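Local coordinates for disulfide isomerase DsbG N-terminal domain-containing protein (Helicobacter pylori, PDB 3TDG) that probably works as a periplasmic thiol-disulfide oxidoreductase of the Dsb family, a dimer with a thioredoxin fold that acts as a reductase, at residues P54-Q59 against S98-L103. Numbering follows the deposited sequence.
Sequences PLKSSQ and SDDVQL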
ATOM      1  N   PRO A  54      12.522  21.297  23.572  1.00 53.80           N
ATOM      2  CA  PRO A  54      12.866  20.442  24.700  1.00 54.17           C
ATOM      3  C   PRO A  54      11.772  19.472  25.064  1.00 54.65           C
ATOM      4  O   PRO A  54      10.656  19.712  24.720  1.00 54.79           O
ATOM      5  CB  PRO A  54      13.039  21.440  25.823  1.00 54.28           C
ATOM      6  CG  PRO A  54      12.183  22.552  25.465  1.00 53.90           C
ATOM      7  CD  PRO A  54      12.163  22.647  23.997  1.00 54.17           C
ATOM      8  N   LEU A  55      12.098  18.396  25.756  1.00 55.55           N
ATOM      9  CA  LEU A  55      11.096  17.487  26.281  1.00 56.56           C
ATOM     10  C   LEU A  55      11.044  17.535  27.796  1.00 57.57           C
ATOM     11  O   LEU A  55      12.050  17.453  28.452  1.00 57.62           O
ATOM     12  CB  LEU A  55      11.377  16.065  25.863  1.00 56.32           C
ATOM     13  CG  LEU A  55      11.490  15.679  24.406  1.00 55.87           C
ATOM     14  CD1 LEU A  55      11.856  14.244  24.352  1.00 55.33           C
ATOM     15  CD2 LEU A  55      10.218  15.915  23.713  1.00 54.66           C
ATOM     16  N   LYS A  56       9.851  17.669  28.341  1.00 58.46           N
ATOM     17  CA  LYS A  56       9.670  17.718  29.770  1.00 59.17           C
ATOM     18  C   LYS A  56      10.177  16.434  30.339  1.00 59.60           C
ATOM     19  O   LYS A  56      10.594  16.343  31.466  1.00 59.49           O
ATOM     20  CB  LYS A  56       8.194  17.802  30.105  1.00 59.51           C
ATOM     21  CG  LYS A  56       7.433  18.878  29.410  1.00 60.83           C
ATOM     22  CD  LYS A  56       7.531  20.175  30.152  1.00 63.18           C
ATOM     23  CE  LYS A  56       6.366  21.082  29.850  1.00 64.86           C
ATOM     24  NZ  LYS A  56       6.730  22.501  30.010  1.00 65.44           N
ATOM     25  N   SER A  57      10.132  15.427  29.506  1.00 59.68           N
ATOM     26  CA  SER A  57      10.233  14.074  29.933  1.00 60.19           C
ATOM     27  C   SER A  57      11.682  13.569  30.020  1.00 60.38           C
ATOM     28  O   SER A  57      11.959  12.554  30.631  1.00 60.41           O
ATOM     29  CB  SER A  57       9.386  13.258  28.983  1.00 60.07           C
ATOM     30  OG  SER A  57       9.486  11.923  29.298  1.00 60.91           O
ATOM     31  N   SER A  58      12.608  14.301  29.435  1.00 60.75           N
ATOM     32  CA  SER A  58      14.003  13.953  29.543  1.00 61.52           C
ATOM     33  C   SER A  58      14.897  15.155  29.550  1.00 61.84           C
ATOM     34  O   SER A  58      14.604  16.146  28.951  1.00 62.26           O
ATOM     35  CB  SER A  58      14.420  13.080  28.391  1.00 61.28           C
ATOM     36  OG  SER A  58      15.815  13.017  28.345  1.00 61.65           O
ATOM     37  N   GLN A  59      16.024  15.059  30.210  1.00 62.61           N
ATOM     38  CA  GLN A  59      16.938  16.173  30.230  1.00 63.45           C
ATOM     39  C   GLN A  59      17.970  16.079  29.130  1.00 63.10           C
ATOM     40  O   GLN A  59      18.478  17.070  28.687  1.00 63.29           O
ATOM     41  CB  GLN A  59      17.646  16.263  31.577  1.00 63.82           C
ATOM     42  CG  GLN A  59      16.778  16.723  32.719  1.00 66.20           C
ATOM     43  CD  GLN A  59      16.723  18.233  32.841  1.00 70.38           C
ATOM     44  OE1 GLN A  59      16.556  18.943  31.852  1.00 71.68           O
ATOM     45  NE2 GLN A  59      16.851  18.730  34.063  1.00 70.91           N
ATOM     46  N   SER A  98       2.034  14.626  29.623  1.00 52.97           N
ATOM     47  CA  SER A  98       1.048  14.927  28.583  1.00 52.90           C
ATOM     48  C   SER A  98       1.479  16.031  27.585  1.00 52.13           C
ATOM     49  O   SER A  98       1.067  16.009  26.419  1.00 52.33           O
ATOM     50  CB  SER A  98      -0.298  15.290  29.219  1.00 52.81           C
ATOM     51  OG  SER A  98      -1.319  15.286  28.228  1.00 55.28           O
ATOM     52  N   ASP A  99       2.289  16.984  28.041  1.00 51.52           N
ATOM     53  CA  ASP A  99       2.808  18.042  27.172  1.00 51.34           C
ATOM     54  C   ASP A  99       3.712  17.484  26.055  1.00 50.49           C
ATOM     55  O   ASP A  99       3.683  17.971  24.925  1.00 50.16           O
ATOM     56  CB  ASP A  99       3.584  19.087  27.979  1.00 51.68           C
ATOM     57  CG  ASP A  99       2.685  19.945  28.884  1.00 54.37           C
ATOM     58  OD1 ASP A  99       3.114  20.236  30.022  1.00 56.48           O
ATOM     59  OD2 ASP A  99       1.575  20.348  28.467  1.00 55.63           O
ATOM     60  N   ASP A 100       4.512  16.478  26.384  1.00 49.56           N
ATOM     61  CA  ASP A 100       5.408  15.855  25.398  1.00 49.19           C
ATOM     62  C   ASP A 100       4.624  15.068  24.350  1.00 48.52           C
ATOM     63  O   ASP A 100       4.902  15.197  23.155  1.00 47.89           O
ATOM     64  CB  ASP A 100       6.439  14.955  26.076  1.00 48.86           C
ATOM     65  CG  ASP A 100       7.522  15.742  26.823  1.00 50.07           C
ATOM     66  OD1 ASP A 100       7.612  16.988  26.690  1.00 51.88           O
ATOM     67  OD2 ASP A 100       8.315  15.090  27.537  1.00 50.26           O
ATOM     68  N   VAL A 101       3.647  14.274  24.813  1.00 47.78           N
ATOM     69  CA  VAL A 101       2.704  13.538  23.950  1.00 47.24           C
ATOM     70  C   VAL A 101       2.035  14.499  22.971  1.00 47.56           C
ATOM     71  O   VAL A 101       1.892  14.197  21.765  1.00 46.68           O
ATOM     72  CB  VAL A 101       1.613  12.771  24.784  1.00 47.50           C
ATOM     73  CG1 VAL A 101       0.552  12.139  23.874  1.00 46.81           C
ATOM     74  CG2 VAL A 101       2.252  11.720  25.682  1.00 46.03           C
ATOM     75  N   GLN A 102       1.650  15.662  23.501  1.00 47.59           N
ATOM     76  CA  GLN A 102       1.011  16.706  22.717  1.00 47.92           C
ATOM     77  C   GLN A 102       1.983  17.338  21.710  1.00 47.36           C
ATOM     78  O   GLN A 102       1.640  17.491  20.533  1.00 46.76           O
ATOM     79  CB  GLN A 102       0.420  17.788  23.625  1.00 48.18           C
ATOM     80  CG  GLN A 102       0.330  19.142  22.944  1.00 51.44           C
ATOM     81  CD  GLN A 102      -0.636  20.087  23.604  1.00 57.01           C
ATOM     82  OE1 GLN A 102      -0.464  20.473  24.776  1.00 59.55           O
ATOM     83  NE2 GLN A 102      -1.664  20.486  22.854  1.00 56.69           N
ATOM     84  N   LEU A 103       3.166  17.729  22.189  1.00 46.23           N
ATOM     85  CA  LEU A 103       4.206  18.291  21.320  1.00 45.78           C
ATOM     86  C   LEU A 103       4.474  17.381  20.117  1.00 44.84           C
ATOM     87  O   LEU A 103       4.462  17.842  18.975  1.00 45.12           O
ATOM     88  CB  LEU A 103       5.505  18.519  22.086  1.00 45.43           C
ATOM     89  CG  LEU A 103       6.702  18.976  21.218  1.00 46.84           C
ATOM     90  CD1 LEU A 103       6.467  20.340  20.588  1.00 44.98           C
ATOM     91  CD2 LEU A 103       7.969  18.995  22.063  1.00 47.60           C
TER
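Asp-100 reaches from the first turn of its helix into the bend of the loop 54-59 and meets the backbone there with its carboxylate. OD1 takes the N-H of Lys-56 at 2.9 Å through its syn lone pair, with an N-H...O angle of 153°. OD2 lies near the next amide, Ser-57 N, at most a weak and uncertain partner because both atoms are crowded in the model. Aspartate suits this place: its short side chain puts an acceptor against the Lys-56 amide, where the loop turns as a type I beta turn from Leu-55 to Ser-58. A chi1 of -73° sets CG beside the residue's own backbone N and anti to its carbonyl carbon. Asp-100 is buried, with CB of Leu-55 3.6 Å from OD2 and CG of Lys-56 3.3 Å from OD1.

The turn links strands 48-54 and 62-67 of the antiparallel sheet in the DsbG N-terminal region, while 98-103 begins the long helix 98-129 that leads away toward the thioredoxin-like part. The contact thus ties the sheet's edge hairpin to the helix start. Serine fits at Ser-57 because its small hydroxyl can bond to Ser-95 OG, joining the turn to strand 93-95; it also packs on Leu-85 of the second subunit.

One helical turn on from Asp-99, packing is sparser: Leu-103 CD2 and Leu-55 CD2 make a single apolar contact at 4.2 Å, apt for branched leucines. Leu-103 CD2 also lies by the Pro-54 carbonyl oxygen. The solvent side is looser still. The Lys-56 chain is bent at chi2 (-86°), which turns CD; further along, CE lies 3.4 Å from Asp-99 OD1. Lysine's length lets its apolar part pass the helix start, yet NZ remains 4.3 Å from that oxygen, so the exposed charges probably attract each other without forming a salt bridge.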